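PDB 2DC0: probable amidase from Thermus thermophilus, which is a probable member of the amidase family, mixed alpha/beta proteins built round one large central sheet flanked by helices. Local coordinates for residues H118-G123 with E314-G319; E283-L288 with G376-F381; T131-N136 with P361-E366. All blocks are in the same frame, centred on the assembly; numbering follows the deposited sequence.

Interaction 1: residues H118-G123 with E314-G319; sequences HEIALG and EALLAG
Ile120 puts CG1 in the crowded position between its backbone N and carbonyl carbon (chi1 62°), and from there its CD1 points at Leu316; Leu122 turns CG away from its own N, beside the carbonyl carbon (chi1 -173°), which sends CD2 toward the helix. Ile120 and Leu316 meet tip to tip, Ile120 CD1 standing 3.8 Å from Leu316 CD1. Leu122 comes in obliquely. Its CD2 methyl lies 3.7 Å from Ala315 CB and 3.8 Å from Leu316 CD2, so a single methyl spans two successive residues of the helix. Leu316 CD1 meets chiefly Ile120, and CD2 chiefly Leu122, with Ile120 CD1 also close to it. The contact is apolar and small, with 143 Å² buried over both sides. Backbone bonds within the loop help set its shape, Ala121 N to His118 O and Leu122 N to Glu119 O, and the Ile120 backbone pairs with Ala85. Glu119 turns its carboxylate to Thr87, Trp130 and Ser309. What results is plain packing of the loop that follows strand 110-115 against helix 310-321, whose Leu316 also rests on Leu301 of helix 298-303 and whose Ala315 touches Arg290 of helix 281-296.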
ATOM      1  N   HIS A 118     -22.705  -0.362  15.767  1.00 18.10           N
ATOM      2  CA  HIS A 118     -22.100   0.570  16.699  1.00 17.91           C
ATOM      3  C   HIS A 118     -22.267   1.920  16.018  1.00 17.90           C
ATOM      4  O   HIS A 118     -22.104   2.019  14.798  1.00 16.70           O
ATOM      5  CB  HIS A 118     -20.615   0.249  16.894  1.00 15.61           C
ATOM      6  CG  HIS A 118     -20.005   0.943  18.070  1.00 18.97           C
ATOM      7  ND1 HIS A 118     -19.805   0.316  19.280  1.00 18.13           N
ATOM      8  CD2 HIS A 118     -19.616   2.228  18.242  1.00 18.29           C
ATOM      9  CE1 HIS A 118     -19.319   1.185  20.148  1.00 19.47           C
ATOM     10  NE2 HIS A 118     -19.195   2.353  19.543  1.00 20.81           N
ATOM     11  N   GLU A 119     -22.592   2.949  16.798  1.00 16.87           N
ATOM     12  CA  GLU A 119     -22.818   4.283  16.252  1.00 17.35           C
ATOM     13  C   GLU A 119     -21.797   4.745  15.213  1.00 18.03           C
ATOM     14  O   GLU A 119     -20.596   4.812  15.490  1.00 17.58           O
ATOM     15  CB  GLU A 119     -22.925   5.306  17.385  1.00 17.70           C
ATOM     16  CG  GLU A 119     -23.159   6.731  16.895  1.00 19.63           C
ATOM     17  CD  GLU A 119     -23.628   7.661  18.004  1.00 20.45           C
ATOM     18  OE1 GLU A 119     -23.133   7.522  19.139  1.00 20.05           O
ATOM     19  OE2 GLU A 119     -24.477   8.532  17.730  1.00 20.15           O
ATOM     20  N   ILE A 120     -22.328   5.085  14.037  1.00 17.97           N
ATOM     21  CA  ILE A 120     -21.601   5.515  12.843  1.00 18.84           C
ATOM     22  C   ILE A 120     -20.385   4.660  12.535  1.00 18.97           C
ATOM     23  O   ILE A 120     -19.451   5.113  11.869  1.00 20.17           O
ATOM     24  CB  ILE A 120     -21.167   7.013  12.873  1.00 18.54           C
ATOM     25  CG1 ILE A 120     -20.215   7.282  14.039  1.00 17.81           C
ATOM     26  CG2 ILE A 120     -22.398   7.908  12.918  1.00 18.62           C
ATOM     27  CD1 ILE A 120     -19.473   8.614  13.969  1.00 23.38           C
ATOM     28  N   ALA A 121     -20.418   3.420  13.018  1.00 16.53           N
ATOM     29  CA  ALA A 121     -19.350   2.437  12.808  1.00 18.02           C
ATOM     30  C   ALA A 121     -18.053   2.809  13.515  1.00 18.60           C
ATOM     31  O   ALA A 121     -17.007   2.228  13.247  1.00 19.50           O
ATOM     32  CB  ALA A 121     -19.091   2.250  11.324  1.00 17.81           C
ATOM     33  N   LEU A 122     -18.119   3.771  14.426  1.00 18.38           N
ATOM     34  CA  LEU A 122     -16.925   4.195  15.140  1.00 20.19           C
ATOM     35  C   LEU A 122     -16.844   3.534  16.509  1.00 20.29           C
ATOM     36  O   LEU A 122     -17.033   4.180  17.541  1.00 20.87           O
ATOM     37  CB  LEU A 122     -16.913   5.717  15.279  1.00 20.72           C
ATOM     38  CG  LEU A 122     -15.650   6.362  15.848  1.00 21.71           C
ATOM     39  CD1 LEU A 122     -14.417   5.857  15.100  1.00 20.50           C
ATOM     40  CD2 LEU A 122     -15.770   7.872  15.720  1.00 20.01           C
ATOM     41  N   GLY A 123     -16.558   2.235  16.509  1.00 21.44           N
ATOM     42  CA  GLY A 123     -16.467   1.499  17.757  1.00 19.75           C
ATOM     43  C   GLY A 123     -16.610   0.013  17.513  1.00 19.97           C
ATOM     44  O   GLY A 123     -17.173  -0.399  16.497  1.00 18.13           O
ATOM     45  N   GLU A 314     -16.390  11.864  21.645  1.00 22.18           N
ATOM     46  CA  GLU A 314     -15.012  12.059  22.078  1.00 22.47           C
ATOM     47  C   GLU A 314     -14.028  11.643  20.980  1.00 22.56           C
ATOM     48  O   GLU A 314     -13.039  12.341  20.725  1.00 22.46           O
ATOM     49  CB  GLU A 314     -14.738  11.263  23.358  1.00 25.14           C
ATOM     50  CG  GLU A 314     -13.265  11.197  23.743  1.00 31.21           C
ATOM     51  CD  GLU A 314     -13.039  10.464  25.053  1.00 34.61           C
ATOM     52  OE1 GLU A 314     -13.731   9.452  25.294  1.00 35.82           O
ATOM     53  OE2 GLU A 314     -12.161  10.893  25.832  1.00 38.77           O
ATOM     54  N   ALA A 315     -14.298  10.514  20.329  1.00 20.52           N
ATOM     55  CA  ALA A 315     -13.425  10.033  19.259  1.00 19.22           C
ATOM     56  C   ALA A 315     -13.450  11.006  18.082  1.00 18.94           C
ATOM     57  O   ALA A 315     -12.410  11.314  17.499  1.00 17.13           O
ATOM     58  CB  ALA A 315     -13.861   8.635  18.803  1.00 20.48           C
ATOM     59  N   LEU A 316     -14.638  11.487  17.730  1.00 18.93           N
ATOM     60  CA  LEU A 316     -14.754  12.432  16.632  1.00 19.40           C
ATOM     61  C   LEU A 316     -14.021  13.732  16.963  1.00 19.77           C
ATOM     62  O   LEU A 316     -13.344  14.304  16.105  1.00 20.33           O
ATOM     63  CB  LEU A 316     -16.227  12.717  16.315  1.00 18.25           C
ATOM     64  CG  LEU A 316     -16.976  11.598  15.587  1.00 18.70           C
ATOM     65  CD1 LEU A 316     -18.429  12.010  15.365  1.00 19.00           C
ATOM     66  CD2 LEU A 316     -16.302  11.302  14.244  1.00 16.72           C
ATOM     67  N   LEU A 317     -14.144  14.194  18.207  1.00 19.73           N
ATOM     68  CA  LEU A 317     -13.471  15.427  18.626  1.00 19.97           C
ATOM     69  C   LEU A 317     -11.957  15.246  18.574  1.00 18.42           C
ATOM     70  O   LEU A 317     -11.218  16.170  18.225  1.00 15.96           O
ATOM     71  CB  LEU A 317     -13.902  15.821  20.042  1.00 18.05           C
ATOM     72  CG  LEU A 317     -15.346  16.329  20.136  1.00 20.16           C
ATOM     73  CD1 LEU A 317     -15.744  16.504  21.591  1.00 19.99           C
ATOM     74  CD2 LEU A 317     -15.464  17.645  19.376  1.00 18.61           C
ATOM     75  N   ALA A 318     -11.498  14.050  18.923  1.00 18.28           N
ATOM     76  CA  ALA A 318     -10.074  13.762  18.875  1.00 17.49           C
ATOM     77  C   ALA A 318      -9.656  13.854  17.407  1.00 17.92           C
ATOM     78  O   ALA A 318      -8.545  14.279  17.094  1.00 18.33           O
ATOM     79  CB  ALA A 318      -9.799  12.364  19.430  1.00 19.32           C
ATOM     80  N   GLY A 319     -10.565  13.469  16.512  1.00 17.38           N
ATOM     81  CA  GLY A 319     -10.282  13.528  15.086  1.00 18.30           C
ATOM     82  C   GLY A 319     -10.172  14.960  14.578  1.00 18.92           C
ATOM     83  O   GLY A 319      -9.393  15.254  13.667  1.00 16.88           O
TER

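Interaction 2: residues E283-L288 with G376-F381; sequences EVYTRL and GHREAF
Arg378 brings both terminal nitrogens of its guanidinium to the hydroxyl of Thr286. Arg378 NH1 gives the better of two hydrogen bonds to Thr286 OG1, 3.2 Å long with an N-H...O angle of 154°, and OG1 lies practically in the guanidinium plane. Arg378 NH2 adds a weak second bond to Thr286 OG1 at 3.3 Å. Thr286 CG2 lies alongside, 3.9 Å from both Arg378 NH1 and Arg378 NH2. Tyr285 crosses Arg378 obliquely, ring and guanidinium planes 28° apart: its CE2 is 4.0 Å from Arg378 NH2, which meets the ring at its edge near the ring plane, so this is no cation-pi stack over the face. Arg378 meets Thr286 head-on from the other helix, its chain extended from CG to NE. These two helices, 281-296 and 377-382, lie among the helices packed about the central mixed sheet of this amidase-family chain, and this side-chain bond joins them.

One step out, Thr286 OG1 is held by the backbone O of Tyr282 one turn earlier, which a chi1 of -60° makes possible by setting OG1 beside the backbone N. The phenol of the same Tyr282 makes a weak hydrogen bond with Arg378 NH1, and Arg290 also touches Arg378. Further back, Gly376 is the N-cap of the second helix and its O receives Ala380 N. The helix is fixed on its far flank by His377, whose NE2 bonds to Gln143 OE1 and whose ring face is covered by Phe381 CD2, 3.5 Å above the plane.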
ATOM      1  N   GLU A 283      -1.454   3.556  17.096  1.00 20.01           N
ATOM      2  CA  GLU A 283      -1.551   5.019  17.033  1.00 23.31           C
ATOM      3  C   GLU A 283      -1.751   5.516  15.598  1.00 21.85           C
ATOM      4  O   GLU A 283      -2.571   6.399  15.359  1.00 21.63           O
ATOM      5  CB  GLU A 283      -0.284   5.681  17.587  1.00 26.39           C
ATOM      6  CG  GLU A 283       0.155   5.271  18.978  1.00 36.37           C
ATOM      7  CD  GLU A 283       1.556   5.804  19.313  1.00 43.37           C
ATOM      8  OE1 GLU A 283       1.722   7.046  19.409  1.00 45.63           O
ATOM      9  OE2 GLU A 283       2.495   4.982  19.463  1.00 45.68           O
ATOM     10  N   VAL A 284      -0.991   4.956  14.657  1.00 20.26           N
ATOM     11  CA  VAL A 284      -1.089   5.348  13.252  1.00 19.87           C
ATOM     12  C   VAL A 284      -2.518   5.162  12.754  1.00 19.55           C
ATOM     13  O   VAL A 284      -3.116   6.076  12.182  1.00 19.45           O
ATOM     14  CB  VAL A 284      -0.135   4.509  12.350  1.00 20.58           C
ATOM     15  CG1 VAL A 284      -0.387   4.826  10.878  1.00 17.64           C
ATOM     16  CG2 VAL A 284       1.318   4.810  12.698  1.00 21.34           C
ATOM     17  N   TYR A 285      -3.056   3.968  12.982  1.00 18.95           N
ATOM     18  CA  TYR A 285      -4.415   3.634  12.571  1.00 17.45           C
ATOM     19  C   TYR A 285      -5.422   4.600  13.193  1.00 17.56           C
ATOM     20  O   TYR A 285      -6.270   5.183  12.509  1.00 18.01           O
ATOM     21  CB  TYR A 285      -4.760   2.201  13.009  1.00 16.19           C
ATOM     22  CG  TYR A 285      -6.231   1.880  12.881  1.00 18.13           C
ATOM     23  CD1 TYR A 285      -6.778   1.474  11.663  1.00 17.51           C
ATOM     24  CD2 TYR A 285      -7.098   2.081  13.958  1.00 17.51           C
ATOM     25  CE1 TYR A 285      -8.154   1.289  11.524  1.00 17.51           C
ATOM     26  CE2 TYR A 285      -8.472   1.898  13.824  1.00 18.54           C
ATOM     27  CZ  TYR A 285      -8.992   1.511  12.605  1.00 17.78           C
ATOM     28  OH  TYR A 285     -10.353   1.397  12.448  1.00 18.05           O
ATOM     29  N   THR A 286      -5.324   4.754  14.505  1.00 17.84           N
ATOM     30  CA  THR A 286      -6.232   5.624  15.237  1.00 20.41           C
ATOM     31  C   THR A 286      -6.282   7.054  14.699  1.00 19.90           C
ATOM     32  O   THR A 286      -7.360   7.581  14.425  1.00 19.66           O
ATOM     33  CB  THR A 286      -5.864   5.646  16.720  1.00 20.24           C
ATOM     34  OG1 THR A 286      -5.967   4.318  17.241  1.00 20.66           O
ATOM     35  CG2 THR A 286      -6.805   6.565  17.500  1.00 22.69           C
ATOM     36  N   ARG A 287      -5.119   7.676  14.534  1.00 18.36           N
ATOM     37  CA  ARG A 287      -5.079   9.044  14.034  1.00 18.24           C
ATOM     38  C   ARG A 287      -5.599   9.157  12.608  1.00 17.98           C
ATOM     39  O   ARG A 287      -6.376  10.055  12.293  1.00 15.34           O
ATOM     40  CB  ARG A 287      -3.654   9.598  14.112  1.00 21.03           C
ATOM     41  CG  ARG A 287      -3.080   9.554  15.512  1.00 23.45           C
ATOM     42  CD  ARG A 287      -1.795  10.358  15.636  1.00 28.80           C
ATOM     43  NE  ARG A 287      -1.289  10.317  17.008  1.00 34.14           N
ATOM     44  CZ  ARG A 287      -0.447  11.208  17.525  1.00 36.30           C
ATOM     45  NH1 ARG A 287      -0.013  12.221  16.786  1.00 37.13           N
ATOM     46  NH2 ARG A 287      -0.043  11.091  18.783  1.00 37.27           N
ATOM     47  N   LEU A 288      -5.180   8.237  11.747  1.00 16.13           N
ATOM     48  CA  LEU A 288      -5.605   8.270  10.361  1.00 16.74           C
ATOM     49  C   LEU A 288      -7.123   8.145  10.223  1.00 16.42           C
ATOM     50  O   LEU A 288      -7.753   8.944   9.538  1.00 15.48           O
ATOM     51  CB  LEU A 288      -4.898   7.157   9.576  1.00 16.99           C
ATOM     52  CG  LEU A 288      -4.932   7.308   8.052  1.00 20.66           C
ATOM     53  CD1 LEU A 288      -3.830   6.479   7.400  1.00 19.92           C
ATOM     54  CD2 LEU A 288      -6.302   6.888   7.550  1.00 21.70           C
ATOM     55  N   GLY A 376      -6.617  -1.538  28.220  1.00 22.29           N
ATOM     56  CA  GLY A 376      -7.889  -0.954  27.846  1.00 21.97           C
ATOM     57  C   GLY A 376      -8.545  -1.857  26.816  1.00 22.16           C
ATOM     58  O   GLY A 376      -7.856  -2.473  26.004  1.00 21.52           O
ATOM     59  N   HIS A 377      -9.874  -1.930  26.854  1.00 22.84           N
ATOM     60  CA  HIS A 377     -10.660  -2.764  25.946  1.00 21.68           C
ATOM     61  C   HIS A 377     -10.378  -2.510  24.466  1.00 20.64           C
ATOM     62  O   HIS A 377     -10.104  -3.445  23.713  1.00 20.12           O
ATOM     63  CB  HIS A 377     -12.156  -2.559  26.229  1.00 21.81           C
ATOM     64  CG  HIS A 377     -13.065  -3.402  25.381  1.00 20.86           C
ATOM     65  ND1 HIS A 377     -13.237  -3.190  24.029  1.00 19.83           N
ATOM     66  CD2 HIS A 377     -13.868  -4.444  25.702  1.00 19.89           C
ATOM     67  CE1 HIS A 377     -14.108  -4.064  23.555  1.00 21.98           C
ATOM     68  NE2 HIS A 377     -14.506  -4.837  24.550  1.00 19.55           N
ATOM     69  N   ARG A 378     -10.444  -1.250  24.048  1.00 19.98           N
ATOM     70  CA  ARG A 378     -10.214  -0.909  22.650  1.00 21.14           C
ATOM     71  C   ARG A 378      -8.880  -1.404  22.117  1.00 20.48           C
ATOM     72  O   ARG A 378      -8.837  -2.116  21.116  1.00 18.05           O
ATOM     73  CB  ARG A 378     -10.317   0.606  22.430  1.00 21.89           C
ATOM     74  CG  ARG A 378     -10.044   1.030  20.982  1.00 23.04           C
ATOM     75  CD  ARG A 378     -10.477   2.470  20.707  1.00 25.24           C
ATOM     76  NE  ARG A 378     -10.339   2.819  19.296  1.00 22.93           N
ATOM     77  CZ  ARG A 378      -9.213   3.249  18.733  1.00 26.02           C
ATOM     78  NH1 ARG A 378      -8.114   3.397  19.457  1.00 25.14           N
ATOM     79  NH2 ARG A 378      -9.177   3.521  17.438  1.00 24.94           N
ATOM     80  N   GLU A 379      -7.792  -1.037  22.786  1.00 20.65           N
ATOM     81  CA  GLU A 379      -6.472  -1.444  22.329  1.00 21.99           C
ATOM     82  C   GLU A 379      -6.287  -2.959  22.363  1.00 20.43           C
ATOM     83  O   GLU A 379      -5.614  -3.521  21.504  1.00 18.57           O
ATOM     84  CB  GLU A 379      -5.375  -0.743  23.149  1.00 23.91           C
ATOM     85  CG  GLU A 379      -3.952  -1.076  22.693  1.00 29.08           C
ATOM     86  CD  GLU A 379      -2.915  -0.065  23.171  1.00 31.43           C
ATOM     87  OE1 GLU A 379      -2.994   0.370  24.340  1.00 34.37           O
ATOM     88  OE2 GLU A 379      -2.011   0.282  22.382  1.00 34.53           O
ATOM     89  N   ALA A 380      -6.887  -3.629  23.341  1.00 20.66           N
ATOM     90  CA  ALA A 380      -6.760  -5.081  23.415  1.00 19.84           C
ATOM     91  C   ALA A 380      -7.500  -5.780  22.264  1.00 19.54           C
ATOM     92  O   ALA A 380      -6.982  -6.734  21.677  1.00 18.84           O
ATOM     93  CB  ALA A 380      -7.290  -5.592  24.753  1.00 19.94           C
ATOM     94  N   PHE A 381      -8.691  -5.285  21.931  1.00 17.91           N
ATOM     95  CA  PHE A 381      -9.534  -5.884  20.891  1.00 21.45           C
ATOM     96  C   PHE A 381      -9.479  -5.323  19.476  1.00 23.63           C
ATOM     97  O   PHE A 381     -10.171  -5.827  18.589  1.00 27.99           O
ATOM     98  CB  PHE A 381     -10.995  -5.859  21.332  1.00 19.87           C
ATOM     99  CG  PHE A 381     -11.324  -6.854  22.400  1.00 20.09           C
ATOM    100  CD1 PHE A 381     -11.521  -8.192  22.082  1.00 18.62           C
ATOM    101  CD2 PHE A 381     -11.455  -6.449  23.725  1.00 20.10           C
ATOM    102  CE1 PHE A 381     -11.849  -9.119  23.069  1.00 19.94           C
ATOM    103  CE2 PHE A 381     -11.782  -7.363  24.720  1.00 20.77           C
ATOM    104  CZ  PHE A 381     -11.981  -8.702  24.393  1.00 20.50           C
TER

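Interaction 3: residues T131-N136 with P361-E366; sequences TGPVRN and PPLGTE
Leu363 and Arg135 cross at about a right angle, the leucine branch running up against the end of the arginine. Leu363 CD1 stands 3.1 Å from Arg135 NH1, tighter than a methyl and a nitrogen normally sit, so the exact spacing is doubtful. The methyl approaches the guanidinium obliquely, neither squarely over it nor along its rim, and Arg135 CZ is 3.8 Å from the same Leu363 CD1. The other branch goes elsewhere: Leu363 CD2 lies 4.3 Å from Pro133 CB. Leu363 thus spreads its two methyls over residues on both sides of Val134, whose own side chain points away. Arg135 gets there with a chain extended from CG to NE, then turned at chi4 (-79°), which sets the guanidinium across the leucine. Arg135 NH1 gives a hydrogen bond to Pro140 O. Its contact with Leu363 is simply packing, and the pair sits at the protein surface, with 127 Å² buried over both sides.

Leu363 is presented by the chain itself. It occupies the second position of a turn in which Thr365 N returns to Pro362 O over 3.2 Å, and Thr365 OG1 grips that same Pro362 O at 2.6 Å, from the same face of the carbonyl. Gly364 follows with a positive phi (86°), and its N is tied to Glu127 OE2, while the Leu363 backbone pairs with Ser141. Residues Pro362 to Thr365 therefore form a classical type II beta turn, its corner leucine laid on an extended surface loop.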
ATOM      1  N   THR A 131     -29.864   2.973  20.369  1.00 22.89           N
ATOM      2  CA  THR A 131     -30.633   1.798  19.972  1.00 22.50           C
ATOM      3  C   THR A 131     -30.678   0.726  21.052  1.00 23.35           C
ATOM      4  O   THR A 131     -31.497  -0.193  21.003  1.00 22.47           O
ATOM      5  CB  THR A 131     -29.994   1.146  18.749  1.00 24.06           C
ATOM      6  OG1 THR A 131     -28.703   0.633  19.121  1.00 22.51           O
ATOM      7  CG2 THR A 131     -29.817   2.169  17.634  1.00 21.07           C
ATOM      8  N   GLY A 132     -29.790   0.846  22.027  1.00 22.21           N
ATOM      9  CA  GLY A 132     -29.714  -0.164  23.057  1.00 22.24           C
ATOM     10  C   GLY A 132     -28.597  -1.075  22.582  1.00 21.07           C
ATOM     11  O   GLY A 132     -28.331  -1.137  21.388  1.00 20.33           O
ATOM     12  N   PRO A 133     -27.931  -1.804  23.477  1.00 21.33           N
ATOM     13  CA  PRO A 133     -26.844  -2.679  23.037  1.00 20.39           C
ATOM     14  C   PRO A 133     -27.266  -3.893  22.224  1.00 20.83           C
ATOM     15  O   PRO A 133     -28.360  -4.431  22.400  1.00 20.03           O
ATOM     16  CB  PRO A 133     -26.178  -3.077  24.351  1.00 21.86           C
ATOM     17  CG  PRO A 133     -27.352  -3.141  25.298  1.00 23.07           C
ATOM     18  CD  PRO A 133     -28.135  -1.897  24.935  1.00 21.61           C
ATOM     19  N   VAL A 134     -26.399  -4.298  21.304  1.00 19.20           N
ATOM     20  CA  VAL A 134     -26.651  -5.496  20.521  1.00 19.51           C
ATOM     21  C   VAL A 134     -26.006  -6.540  21.415  1.00 19.85           C
ATOM     22  O   VAL A 134     -24.851  -6.382  21.822  1.00 20.85           O
ATOM     23  CB  VAL A 134     -25.936  -5.472  19.155  1.00 19.85           C
ATOM     24  CG1 VAL A 134     -26.131  -6.818  18.443  1.00 19.42           C
ATOM     25  CG2 VAL A 134     -26.499  -4.351  18.294  1.00 19.49           C
ATOM     26  N   ARG A 135     -26.755  -7.589  21.735  1.00 18.50           N
ATOM     27  CA  ARG A 135     -26.275  -8.635  22.625  1.00 17.82           C
ATOM     28  C   ARG A 135     -25.767  -9.858  21.886  1.00 18.27           C
ATOM     29  O   ARG A 135     -26.343 -10.286  20.883  1.00 17.22           O
ATOM     30  CB  ARG A 135     -27.394  -9.029  23.603  1.00 19.21           C
ATOM     31  CG  ARG A 135     -27.862  -7.856  24.459  1.00 19.46           C
ATOM     32  CD  ARG A 135     -29.104  -8.157  25.307  1.00 22.68           C
ATOM     33  NE  ARG A 135     -29.416  -7.003  26.151  1.00 22.91           N
ATOM     34  CZ  ARG A 135     -28.777  -6.709  27.284  1.00 26.10           C
ATOM     35  NH1 ARG A 135     -27.806  -7.493  27.721  1.00 25.93           N
ATOM     36  NH2 ARG A 135     -29.077  -5.609  27.962  1.00 26.36           N
ATOM     37  N   ASN A 136     -24.672 -10.409  22.400  1.00 15.88           N
ATOM     38  CA  ASN A 136     -24.035 -11.580  21.829  1.00 15.97           C
ATOM     39  C   ASN A 136     -25.025 -12.712  21.596  1.00 16.41           C
ATOM     40  O   ASN A 136     -25.872 -12.995  22.444  1.00 16.42           O
ATOM     41  CB  ASN A 136     -22.907 -12.046  22.753  1.00 14.43           C
ATOM     42  CG  ASN A 136     -22.051 -13.114  22.124  1.00 16.33           C
ATOM     43  OD1 ASN A 136     -22.483 -14.256  21.953  1.00 17.70           O
ATOM     44  ND2 ASN A 136     -20.825 -12.750  21.772  1.00 16.55           N
ATOM     45  N   PRO A 361     -16.366 -10.221  26.137  1.00 19.65           N
ATOM     46  CA  PRO A 361     -16.523  -9.887  27.558  1.00 18.17           C
ATOM     47  C   PRO A 361     -17.902  -9.326  27.925  1.00 19.22           C
ATOM     48  O   PRO A 361     -18.697  -8.970  27.053  1.00 18.37           O
ATOM     49  CB  PRO A 361     -15.418  -8.864  27.781  1.00 17.75           C
ATOM     50  CG  PRO A 361     -15.436  -8.099  26.508  1.00 19.50           C
ATOM     51  CD  PRO A 361     -15.619  -9.166  25.425  1.00 18.68           C
ATOM     52  N   PRO A 362     -18.208  -9.260  29.232  1.00 17.09           N
ATOM     53  CA  PRO A 362     -19.495  -8.730  29.686  1.00 17.71           C
ATOM     54  C   PRO A 362     -19.710  -7.298  29.197  1.00 18.82           C
ATOM     55  O   PRO A 362     -18.749  -6.539  29.010  1.00 16.92           O
ATOM     56  CB  PRO A 362     -19.375  -8.786  31.208  1.00 18.08           C
ATOM     57  CG  PRO A 362     -18.533 -10.000  31.423  1.00 20.17           C
ATOM     58  CD  PRO A 362     -17.464  -9.866  30.350  1.00 18.42           C
ATOM     59  N   LEU A 363     -20.967  -6.926  28.989  1.00 17.80           N
ATOM     60  CA  LEU A 363     -21.269  -5.569  28.555  1.00 20.39           C
ATOM     61  C   LEU A 363     -20.688  -4.642  29.622  1.00 20.30           C
ATOM     62  O   LEU A 363     -20.704  -4.982  30.801  1.00 18.99           O
ATOM     63  CB  LEU A 363     -22.786  -5.371  28.459  1.00 20.84           C
ATOM     64  CG  LEU A 363     -23.478  -6.190  27.360  1.00 21.28           C
ATOM     65  CD1 LEU A 363     -24.985  -6.188  27.556  1.00 22.32           C
ATOM     66  CD2 LEU A 363     -23.107  -5.598  26.006  1.00 20.73           C
ATOM     67  N   GLY A 364     -20.150  -3.499  29.202  1.00 20.42           N
ATOM     68  CA  GLY A 364     -19.595  -2.539  30.144  1.00 21.14           C
ATOM     69  C   GLY A 364     -18.154  -2.755  30.571  1.00 21.35           C
ATOM     70  O   GLY A 364     -17.625  -1.983  31.369  1.00 21.74           O
ATOM     71  N   THR A 365     -17.507  -3.791  30.048  1.00 22.08           N
ATOM     72  CA  THR A 365     -16.119  -4.083  30.412  1.00 22.05           C
ATOM     73  C   THR A 365     -15.165  -3.104  29.732  1.00 23.82           C
ATOM     74  O   THR A 365     -14.982  -3.138  28.516  1.00 25.95           O
ATOM     75  CB  THR A 365     -15.740  -5.516  30.016  1.00 22.42           C
ATOM     76  OG1 THR A 365     -16.689  -6.427  30.580  1.00 21.55           O
ATOM     77  CG2 THR A 365     -14.360  -5.868  30.533  1.00 22.14           C
ATOM     78  N   GLU A 366     -14.545  -2.240  30.526  1.00 23.74           N
ATOM     79  CA  GLU A 366     -13.638  -1.241  29.986  1.00 25.13           C
ATOM     80  C   GLU A 366     -12.174  -1.649  30.010  1.00 24.25           C
ATOM     81  O   GLU A 366     -11.372  -1.117  29.250  1.00 23.30           O
ATOM     82  CB  GLU A 366     -13.837   0.072  30.732  1.00 28.31           C
ATOM     83  CG  GLU A 366     -15.269   0.568  30.655  1.00 33.89           C
ATOM     84  CD  GLU A 366     -15.449   1.906  31.323  1.00 37.70           C
ATOM     85  OE1 GLU A 366     -15.036   2.038  32.493  1.00 39.43           O
ATOM     86  OE2 GLU A 366     -16.008   2.818  30.679  1.00 39.89           O
TER

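Following the chain from the N terminus, the loop after strand 110-115 supplies first 118-123 and then 131-136. Segment 283-288, on helix 281-296, follows; the chain then closes interaction 1 at 314-319, interaction 3 at 361-366 and interaction 2 at 376-381. The segments alternate in every pair, so all three closures cross and none nests. Interactions 2 and 3 touch directly, with a probable hydrogen bond from His377 N to Glu366 O at 2.9 Å; interaction 1 lies about 12 Å from interaction 2, centre to centre. Together they tie the long loop to helix 310-321 and to the turn leading into the 367-376 hairpin, and helix 281-296 to the helix leaving it.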